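Local structure of ubiquitin and WLM domain-containing metalloprotease SPCC1442.07c (Schizosaccharomyces pombe, 5JIG) at residues L12-K17 and T79-G84; L21-R26 and R86-V91. The protein probably cuts DNA-bound proteins as a DNA-dependent zinc metalloprotease in the repair of DNA-protein crosslinks, its WLM protease domain being the part described here. All blocks are in the same frame, centred on the assembly; numbering follows the deposited sequence. Where two conformers were deposited one is given.

How the contacts relate
Both contacts join the chain after strand 6-10 to the chain after strand 72-76. Along the chain the order is 12-17, 21-26, 79-84, 86-91, so the segments alternate. Contact 1 joins two loops at the surface. Contact 2 joins the helices that follow them, 17-29 and 88-100. The centres lie about 13 Å apart, on the same side of the chain's centre. The two contacts touch where Thr79 CG2 packs on Arg86 CG at 3.6 Å. Helix 88-100 carries His97 and Glu98 of the HExxH motif, and His101 follows directly after it. Contact 2 lies at the N-terminal end of that helix, with the Val91 side chain about 14 Å from the bound nickel.

Contact 1: L12-K17 and T79-G84; sequences LDYPHK and TDRYDG
Tyr14 meets Arg81 through CE1 of its ring. Tyr14 CE1 lies 3.6 Å from Arg81 CG, and the arginine's CB and CD are a little further off. The ring thus packs on the aliphatic part of the arginine, and the guanidinium, far from parallel to it, makes no stack. The hydroxyl of Tyr14 is hydrogen-bonded to Asp51 OD2, which fixes the far end of the ring.

Pro15 comes next. Pro15 CD rests 3.4 Å from Arg81 O, and Pro15 CB touches Tyr82 CD1 (3.9 Å). Pro15 O is hydrogen-bonded to Arg78 NH1, and Arg78 also makes a weak bond to Tyr82 O. Arg78 thus serves two carbonyls that come close without bonding each other.

His16 carries the polar link. His16 ND1 donates to Tyr82 O at 2.9 Å, with an N-H...O angle of 156°. The oxygen lies near the imidazole plane, but the donor stands above the carbonyl plane. On the same ring, CE1 sits over the centre of one Tyr82 face, an edge-to-face pair with planes at 90°. Tyr82 CG is anti to the backbone N (chi1 -172°), beside its own carbonyl carbon, and one imidazole meets both carbonyl and ring. Asp83 CB lies against ND1 and CE1.

Within 79-84, Asp80 OD2 accepts from Tyr82 N, an Asx turn, and from Gly84 N, on opposite faces of its carboxylate. This surface contact lies away from the metal site. It joins the type II beta turn Tyr14-Lys17, leading from strand 6-10 into helix 17-29 with His16 as N-cap, to the loop between strand 72-76 and helix 88-100.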
ATOM      1  N   LEU A  12      -6.106 -11.935   6.293  1.00  8.44           N
ATOM      2  CA  LEU A  12      -6.084 -12.798   7.465  1.00  9.67           C
ATOM      3  C   LEU A  12      -7.419 -13.434   7.731  1.00  8.24           C
ATOM      4  O   LEU A  12      -8.460 -13.023   7.280  1.00  9.15           O
ATOM      5  CB  LEU A  12      -5.584 -11.991   8.610  1.00 12.36           C
ATOM      6  CG  LEU A  12      -4.145 -11.483   8.311  1.00 14.16           C
ATOM      7  CD1 LEU A  12      -3.673 -10.737   9.455  1.00 18.52           C
ATOM      8  CD2 LEU A  12      -3.089 -12.597   8.019  1.00 17.16           C
ATOM      9  N   ASP A  13      -7.354 -14.468   8.585  1.00  9.77           N
ATOM     10  CA  ASP A  13      -8.514 -15.226   8.983  1.00 11.75           C
ATOM     11  C   ASP A  13      -9.215 -14.593  10.160  1.00 11.48           C
ATOM     12  O   ASP A  13      -9.172 -15.119  11.282  1.00 14.75           O
ATOM     13  CB  ASP A  13      -8.111 -16.636   9.275  1.00 13.76           C
ATOM     14  CG  ASP A  13      -9.245 -17.560   9.516  1.00 25.11           C
ATOM     15  OD1 ASP A  13      -9.026 -18.653  10.170  1.00 41.08           O
ATOM     16  OD2 ASP A  13     -10.359 -17.239   9.013  1.00 33.72           O
ATOM     17  N   TYR A  14      -9.842 -13.462   9.918  1.00  9.60           N
ATOM     18  CA  TYR A  14     -10.613 -12.718  10.886  1.00  9.39           C
ATOM     19  C   TYR A  14     -12.039 -12.531  10.303  1.00  8.47           C
ATOM     20  O   TYR A  14     -12.271 -12.678   9.118  1.00  9.38           O
ATOM     21  CB  TYR A  14     -10.002 -11.322  11.160  1.00 10.50           C
ATOM     22  CG  TYR A  14      -8.810 -11.363  12.065  1.00  9.81           C
ATOM     23  CD1 TYR A  14      -8.938 -11.721  13.407  1.00 14.29           C
ATOM     24  CD2 TYR A  14      -7.517 -11.138  11.594  1.00 13.16           C
ATOM     25  CE1 TYR A  14      -7.905 -11.821  14.244  1.00 16.40           C
ATOM     26  CE2 TYR A  14      -6.452 -11.222  12.401  1.00 15.29           C
ATOM     27  CZ  TYR A  14      -6.591 -11.564  13.724  1.00 15.99           C
ATOM     28  OH  TYR A  14      -5.494 -11.627  14.545  1.00 22.49           O
ATOM     29  N   PRO A  15     -13.015 -12.235  11.194  1.00  8.84           N
ATOM     30  CA  PRO A  15     -14.358 -11.910  10.749  1.00  8.54           C
ATOM     31  C   PRO A  15     -14.329 -10.806   9.673  1.00  8.30           C
ATOM     32  O   PRO A  15     -13.517  -9.867   9.766  1.00  8.66           O
ATOM     33  CB  PRO A  15     -15.047 -11.429  12.046  1.00  9.19           C
ATOM     34  CG  PRO A  15     -14.321 -12.169  13.088  1.00 10.06           C
ATOM     35  CD  PRO A  15     -12.885 -12.119  12.648  1.00  9.85           C
ATOM     36  N   HIS A  16     -15.199 -10.908   8.692  1.00  9.15           N
ATOM     37  CA  HIS A  16     -15.287  -9.917   7.611  1.00  9.39           C
ATOM     38  C   HIS A  16     -14.019  -9.837   6.775  1.00  9.52           C
ATOM     39  O   HIS A  16     -13.683  -8.784   6.234  1.00 10.32           O
ATOM     40  CB  HIS A  16     -15.682  -8.562   8.116  1.00  9.81           C
ATOM     41  CG  HIS A  16     -16.765  -8.626   9.152  1.00 10.22           C
ATOM     42  ND1 HIS A  16     -16.502  -8.618  10.494  1.00 10.99           N
ATOM     43  CD2 HIS A  16     -18.103  -8.828   9.049  1.00 10.45           C
ATOM     44  CE1 HIS A  16     -17.629  -8.760  11.174  1.00 10.62           C
ATOM     45  NE2 HIS A  16     -18.614  -8.896  10.319  1.00 11.69           N
ATOM     46  N   LYS A  17     -13.366 -10.958   6.599  1.00 10.07           N
ATOM     47  CA  LYS A  17     -12.179 -10.969   5.740  1.00  9.15           C
ATOM     48  C   LYS A  17     -12.570 -10.622   4.304  1.00  8.47           C
ATOM     49  O   LYS A  17     -11.734 -10.132   3.561  1.00  8.28           O
ATOM     50  CB  LYS A  17     -11.418 -12.284   5.819  1.00 11.05           C
ATOM     51  CG  LYS A  17     -12.217 -13.466   5.398  1.00 11.57           C
ATOM     52  CD  LYS A  17     -11.433 -14.754   5.603  1.00 16.11           C
ATOM     53  CE  LYS A  17     -10.349 -15.018   4.657  1.00 17.22           C
ATOM     54  NZ  LYS A  17      -9.717 -16.329   4.948  1.00 26.27           N
ATOM     55  N   THR A  79      -8.636  -1.920  13.004  1.00  9.64           N
ATOM     56  CA  THR A  79      -8.498  -1.293  14.310  1.00 11.43           C
ATOM     57  C   THR A  79      -8.892  -2.210  15.463  1.00 11.60           C
ATOM     58  O   THR A  79      -8.695  -1.832  16.632  1.00 16.36           O
ATOM     59  CB  THR A  79      -9.373  -0.018  14.417  1.00 13.16           C
ATOM     60  OG1 THR A  79     -10.724  -0.413  14.187  1.00 15.04           O
ATOM     61  CG2 THR A  79      -9.002   1.017  13.387  1.00 14.94           C
ATOM     62  N   ASP A  80      -9.480  -3.332  15.202  1.00 13.12           N
ATOM     63  CA  ASP A  80      -9.868  -4.374  16.179  1.00 11.71           C
ATOM     64  C   ASP A  80      -9.958  -5.690  15.450  1.00 10.98           C
ATOM     65  O   ASP A  80      -9.605  -5.759  14.267  1.00 11.43           O
ATOM     66  CB  ASP A  80     -11.191  -3.961  16.918  1.00 13.36           C
ATOM     67  CG  ASP A  80     -12.347  -3.808  15.994  1.00 10.66           C
ATOM     68  OD1 ASP A  80     -13.078  -2.782  16.163  1.00 13.71           O
ATOM     69  OD2 ASP A  80     -12.573  -4.655  15.122  1.00 12.56           O
ATOM     70  N   ARG A  81     -10.423  -6.746  16.084  1.00 10.54           N
ATOM     71  CA  ARG A  81     -10.447  -8.078  15.510  1.00 10.72           C
ATOM     72  C   ARG A  81     -11.814  -8.515  15.133  1.00 10.35           C
ATOM     73  O   ARG A  81     -12.058  -9.743  14.982  1.00 11.67           O
ATOM     74  CB  ARG A  81      -9.726  -9.076  16.437  1.00 12.23           C
ATOM     75  CG  ARG A  81      -8.257  -8.936  16.366  1.00 17.49           C
ATOM     76  CD  ARG A  81      -7.548  -9.631  17.468  1.00 18.51           C
ATOM     77  NE  ARG A  81      -7.848  -8.897  18.690  1.00 25.91           N
ATOM     78  CZ  ARG A  81      -7.397  -9.168  19.900  1.00 28.87           C
ATOM     79  NH1 ARG A  81      -7.741  -8.378  20.915  1.00 35.88           N
ATOM     80  NH2 ARG A  81      -6.644 -10.243  20.121  1.00 32.91           N
ATOM     81  N   TYR A  82     -12.727  -7.579  14.863  1.00  9.84           N
ATOM     82  CA  TYR A  82     -14.065  -7.936  14.438  1.00  9.29           C
ATOM     83  C   TYR A  82     -14.406  -7.206  13.157  1.00  8.72           C
ATOM     84  O   TYR A  82     -14.255  -7.764  12.075  1.00  9.60           O
ATOM     85  CB  TYR A  82     -15.071  -7.774  15.584  1.00 10.51           C
ATOM     86  CG  TYR A  82     -16.437  -8.324  15.255  1.00  9.86           C
ATOM     87  CD1 TYR A  82     -16.655  -9.701  15.141  1.00  9.90           C
ATOM     88  CD2 TYR A  82     -17.506  -7.506  15.034  1.00  9.89           C
ATOM     89  CE1 TYR A  82     -17.918 -10.194  14.819  1.00  9.95           C
ATOM     90  CE2 TYR A  82     -18.745  -7.982  14.697  1.00  9.30           C
ATOM     91  CZ  TYR A  82     -18.951  -9.335  14.557  1.00 10.09           C
ATOM     92  OH  TYR A  82     -20.168  -9.892  14.233  1.00 10.91           O
ATOM     93  N   ASP A  83     -14.832  -5.947  13.239  1.00  9.42           N
ATOM     94  CA  ASP A  83     -15.250  -5.189  12.035  1.00  9.77           C
ATOM     95  C   ASP A  83     -14.743  -3.743  12.004  1.00  9.38           C
ATOM     96  O   ASP A  83     -15.249  -2.979  11.176  1.00 11.09           O
ATOM     97  CB  ASP A  83     -16.790  -5.249  11.822  1.00 10.76           C
ATOM     98  CG  ASP A  83     -17.598  -4.531  12.871  1.00 12.57           C
ATOM     99  OD1 ASP A  83     -18.847  -4.476  12.668  1.00 15.85           O
ATOM    100  OD2 ASP A  83     -16.998  -4.058  13.869  1.00 13.97           O
ATOM    101  N   GLY A  84     -13.779  -3.401  12.875  1.00  9.60           N
ATOM    102  CA  GLY A  84     -13.251  -2.039  12.809  1.00  9.24           C
ATOM    103  C   GLY A  84     -12.104  -1.963  11.806  1.00  8.60           C
ATOM    104  O   GLY A  84     -11.158  -2.761  11.855  1.00  8.70           O
TER

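Contact 2: L21-R26 and R86-V91; sequences LRYLER and RDYKTV
Arg26 lies flat on the ring of Tyr88. The planes of guanidinium and ring are parallel to within 2°, and their centres are 3.6 Å from each other. This is a stacked cation-pi pair: Arg26 NE stands over the ring centre, and Arg26 CZ is nearest Tyr88 CG. The extended chain brings Arg26 CD to the rim, 3.4 Å from Tyr88 CE1. The ring's hydroxyl is held by Asp30.

Tyr23 takes a different approach. Its ring meets Tyr88 obliquely, planes at 31°, with Tyr23 CE2 at 3.7 Å from Tyr88 CD1. Tyr23 CG is anti to the backbone N (chi1 -156°), beside the carbonyl carbon, and from there the ring leads toward 86-91. The hydroxyl reaches the loop just before helix 88-100, where Tyr23 OH donates to Arg86 O at 2.7 Å. That oxygen lies at the ring edge, in its plane, while the donor is above the carbonyl plane. Tip to tip with Tyr23, Val91 brings CG2 to 3.2 Å from Tyr23 OH.

Asp87 is the N-cap of helix 88-100. Asp87 OD1 accepts from Thr90 N and from Thr90 OG1 (2.6 Å), which would fix the carboxylate in the cap.

The chemistry is mixed. The neutral hydroxyl satisfies a carbonyl just before the helix, and the pi face would stabilise the arginine charge at the exposed side. Together they join helix 17-29 to the loop and first turn of helix 88-100, which bears His97 and Glu98 of the HExxH motif.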
ATOM      1  N   LEU A  21     -10.445  -8.015   2.064  1.00  6.67           N
ATOM      2  CA  LEU A  21     -10.002  -8.270   0.697  1.00  6.76           C
ATOM      3  C   LEU A  21     -10.456  -7.129  -0.222  1.00  6.71           C
ATOM      4  O   LEU A  21      -9.676  -6.658  -1.073  1.00  6.64           O
ATOM      5  CB  LEU A  21     -10.468  -9.634   0.214  1.00  7.56           C
ATOM      6  CG  LEU A  21     -10.058  -9.980  -1.203  1.00  7.81           C
ATOM      7  CD1 LEU A  21      -8.549  -9.898  -1.419  1.00  8.62           C
ATOM      8  CD2 LEU A  21     -10.615 -11.355  -1.509  1.00 10.69           C
ATOM      9  N   ARG A  22     -11.719  -6.693  -0.090  1.00  7.53           N
ATOM     10  CA  ARG A  22     -12.154  -5.568  -0.878  1.00  7.63           C
ATOM     11  C   ARG A  22     -11.308  -4.322  -0.634  1.00  7.03           C
ATOM     12  O   ARG A  22     -11.058  -3.540  -1.561  1.00  7.34           O
ATOM     13  CB  ARG A  22     -13.657  -5.199  -0.537  1.00  9.21           C
ATOM     14  CG  ARG A  22     -14.676  -6.157  -1.021  1.00 11.86           C
ATOM     15  CD  ARG A  22     -16.070  -5.464  -0.988  1.00 19.24           C
ATOM     16  NE  ARG A  22     -16.615  -5.050   0.326  1.00 22.49           N
ATOM     17  CZ  ARG A  22     -16.979  -3.799   0.683  1.00 20.85           C
ATOM     18  NH1 ARG A  22     -17.555  -3.616   1.848  1.00 25.07           N
ATOM     19  NH2 ARG A  22     -16.746  -2.746  -0.093  1.00 21.57           N
ATOM     20  N   TYR A  23     -10.830  -4.146   0.593  1.00  6.62           N
ATOM     21  CA  TYR A  23      -9.964  -3.029   0.931  1.00  6.18           C
ATOM     22  C   TYR A  23      -8.644  -3.142   0.139  1.00  5.89           C
ATOM     23  O   TYR A  23      -8.186  -2.162  -0.486  1.00  6.13           O
ATOM     24  CB  TYR A  23      -9.714  -3.034   2.438  1.00  6.55           C
ATOM     25  CG  TYR A  23      -9.332  -1.718   3.088  1.00  6.48           C
ATOM     26  CD1 TYR A  23      -9.814  -1.408   4.337  1.00  6.98           C
ATOM     27  CD2 TYR A  23      -8.481  -0.816   2.500  1.00  6.62           C
ATOM     28  CE1 TYR A  23      -9.475  -0.231   4.970  1.00  7.53           C
ATOM     29  CE2 TYR A  23      -8.126   0.368   3.119  1.00  6.91           C
ATOM     30  CZ  TYR A  23      -8.643   0.672   4.349  1.00  6.68           C
ATOM     31  OH  TYR A  23      -8.289   1.876   4.914  1.00  7.81           O
ATOM     32  N   LEU A  24      -8.006  -4.314   0.153  1.00  5.91           N
ATOM     33  CA  LEU A  24      -6.796  -4.501  -0.627  1.00  5.81           C
ATOM     34  C   LEU A  24      -7.049  -4.315  -2.133  1.00  5.73           C
ATOM     35  O   LEU A  24      -6.194  -3.758  -2.823  1.00  6.31           O
ATOM     36  CB  LEU A  24      -6.156  -5.869  -0.374  1.00  5.69           C
ATOM     37  CG  LEU A  24      -5.614  -6.072   1.072  1.00  5.73           C
ATOM     38  CD1 LEU A  24      -4.894  -7.415   1.113  1.00  7.15           C
ATOM     39  CD2 LEU A  24      -4.680  -4.959   1.504  1.00  6.11           C
ATOM     40  N   GLU A  25      -8.173  -4.812  -2.628  1.00  6.41           N
ATOM     41  CA  GLU A  25      -8.485  -4.645  -4.054  1.00  6.71           C
ATOM     42  C   GLU A  25      -8.595  -3.156  -4.390  1.00  7.24           C
ATOM     43  O   GLU A  25      -8.128  -2.719  -5.434  1.00  7.85           O
ATOM     44  CB  GLU A  25      -9.759  -5.360  -4.416  1.00  7.80           C
ATOM     45  CG  GLU A  25      -9.658  -6.866  -4.359  1.00  8.84           C
ATOM     46  CD  GLU A  25     -11.045  -7.550  -4.456  1.00 12.04           C
ATOM     47  OE1 GLU A  25     -11.052  -8.754  -4.701  1.00 22.28           O
ATOM     48  OE2 GLU A  25     -12.047  -6.918  -4.249  1.00 18.78           O
ATOM     49  N   ARG A  26      -9.220  -2.401  -3.500  1.00  7.33           N
ATOM     50  CA  ARG A  26      -9.371  -0.963  -3.708  1.00  7.02           C
ATOM     51  C   ARG A  26      -8.007  -0.291  -3.786  1.00  6.31           C
ATOM     52  O   ARG A  26      -7.782   0.574  -4.666  1.00  6.92           O
ATOM     53  CB  ARG A  26     -10.227  -0.330  -2.619  1.00  7.62           C
ATOM     54  CG  ARG A  26     -10.399   1.172  -2.757  1.00  8.19           C
ATOM     55  CD  ARG A  26     -11.198   1.727  -1.645  1.00 11.00           C
ATOM     56  NE  ARG A  26     -11.372   3.121  -1.743  1.00 12.55           N
ATOM     57  CZ  ARG A  26     -12.005   3.859  -0.772  1.00 16.08           C
ATOM     58  NH1 ARG A  26     -12.058   5.119  -0.826  1.00 21.55           N
ATOM     59  NH2 ARG A  26     -12.421   3.290   0.331  1.00 20.61           N
ATOM     60  N   ARG A  86      -9.401   0.778   9.607  1.00  8.02           N
ATOM     61  CA  ARG A  86      -8.769   2.124   9.463  0.50  7.94           C
ATOM     62  C   ARG A  86      -9.238   2.921   8.218  1.00  6.85           C
ATOM     63  O   ARG A  86      -9.615   2.326   7.225  1.00  7.97           O
ATOM     64  CB  ARG A  86      -7.249   1.908   9.395  0.50  8.75           C
ATOM     65  CG  ARG A  86      -6.666   1.423  10.678  0.50 11.77           C
ATOM     66  CD  ARG A  86      -5.196   1.037  10.583  0.50 13.08           C
ATOM     67  NE  ARG A  86      -4.902   0.439  11.882  0.50 16.46           N
ATOM     68  CZ  ARG A  86      -4.678   1.148  12.980  0.50 21.66           C
ATOM     69  NH1 ARG A  86      -4.532   2.478  12.891  0.50 22.22           N
ATOM     70  NH2 ARG A  86      -4.518   0.511  14.122  0.50 23.62           N
ATOM     71  N   ASP A  87      -9.210   4.224   8.336  1.00  7.71           N
ATOM     72  CA  ASP A  87      -9.695   5.063   7.245  1.00  8.15           C
ATOM     73  C   ASP A  87      -8.791   4.948   6.014  1.00  6.73           C
ATOM     74  O   ASP A  87      -7.548   4.815   6.109  1.00  6.87           O
ATOM     75  CB  ASP A  87      -9.852   6.495   7.653  1.00 11.38           C
ATOM     76  CG  ASP A  87      -8.625   7.088   8.043  1.00 15.29           C
ATOM     77  OD1 ASP A  87      -8.074   7.869   7.246  1.00 19.10           O
ATOM     78  OD2 ASP A  87      -8.162   6.801   9.151  1.00 19.96           O
ATOM     79  N   TYR A  88      -9.424   5.016   4.856  1.00  7.77           N
ATOM     80  CA  TYR A  88      -8.741   4.815   3.605  1.00  7.36           C
ATOM     81  C   TYR A  88      -7.602   5.787   3.384  1.00  7.16           C
ATOM     82  O   TYR A  88      -6.517   5.389   2.905  1.00  7.21           O
ATOM     83  CB  TYR A  88      -9.721   4.845   2.437  1.00  8.69           C
ATOM     84  CG  TYR A  88      -9.098   4.457   1.136  1.00  8.22           C
ATOM     85  CD1 TYR A  88      -8.846   3.140   0.845  1.00  8.26           C
ATOM     86  CD2 TYR A  88      -8.708   5.409   0.211  1.00  7.50           C
ATOM     87  CE1 TYR A  88      -8.230   2.758  -0.333  1.00  7.91           C
ATOM     88  CE2 TYR A  88      -8.111   5.051  -0.998  1.00  8.19           C
ATOM     89  CZ  TYR A  88      -7.862   3.699  -1.256  1.00  8.12           C
ATOM     90  OH  TYR A  88      -7.263   3.284  -2.401  1.00  9.12           O
ATOM     91  N   LYS A  89      -7.831   7.067   3.650  1.00  8.57           N
ATOM     92  CA  LYS A  89      -6.795   8.031   3.383  1.00  9.17           C
ATOM     93  C   LYS A  89      -5.523   7.663   4.142  1.00  7.54           C
ATOM     94  O   LYS A  89      -4.397   7.801   3.599  1.00  7.64           O
ATOM     95  CB  LYS A  89      -7.272   9.425   3.745  1.00 12.47           C
ATOM     96  CG  LYS A  89      -6.369  10.554   3.594  1.00 18.29           C
ATOM     97  CD  LYS A  89      -7.050  11.887   3.710  1.00 22.36           C
ATOM     98  CE  LYS A  89      -8.501  11.841   3.326  1.00 30.51           C
ATOM     99  NZ  LYS A  89      -8.725  11.491   1.915  1.00 39.82           N
ATOM    100  N   THR A  90      -5.667   7.277   5.401  1.00  7.72           N
ATOM    101  CA  THR A  90      -4.528   6.953   6.196  1.00  7.63           C
ATOM    102  C   THR A  90      -3.799   5.716   5.685  1.00  5.83           C
ATOM    103  O   THR A  90      -2.567   5.696   5.599  1.00  6.61           O
ATOM    104  CB  THR A  90      -4.964   6.801   7.675  1.00  9.70           C
ATOM    105  OG1 THR A  90      -5.628   8.037   8.083  1.00 13.12           O
ATOM    106  CG2 THR A  90      -3.846   6.505   8.606  1.00 10.86           C
ATOM    107  N   VAL A  91      -4.562   4.681   5.352  1.00  5.59           N
ATOM    108  CA  VAL A  91      -3.936   3.454   4.833  1.00  5.36           C
ATOM    109  C   VAL A  91      -3.290   3.661   3.494  1.00  5.07           C
ATOM    110  O   VAL A  91      -2.176   3.160   3.251  1.00  5.21           O
ATOM    111  CB  VAL A  91      -4.963   2.301   4.840  1.00  5.80           C
ATOM    112  CG1 VAL A  91      -4.368   1.055   4.160  1.00  6.90           C
ATOM    113  CG2 VAL A  91      -5.385   1.980   6.275  1.00  6.71           C
TER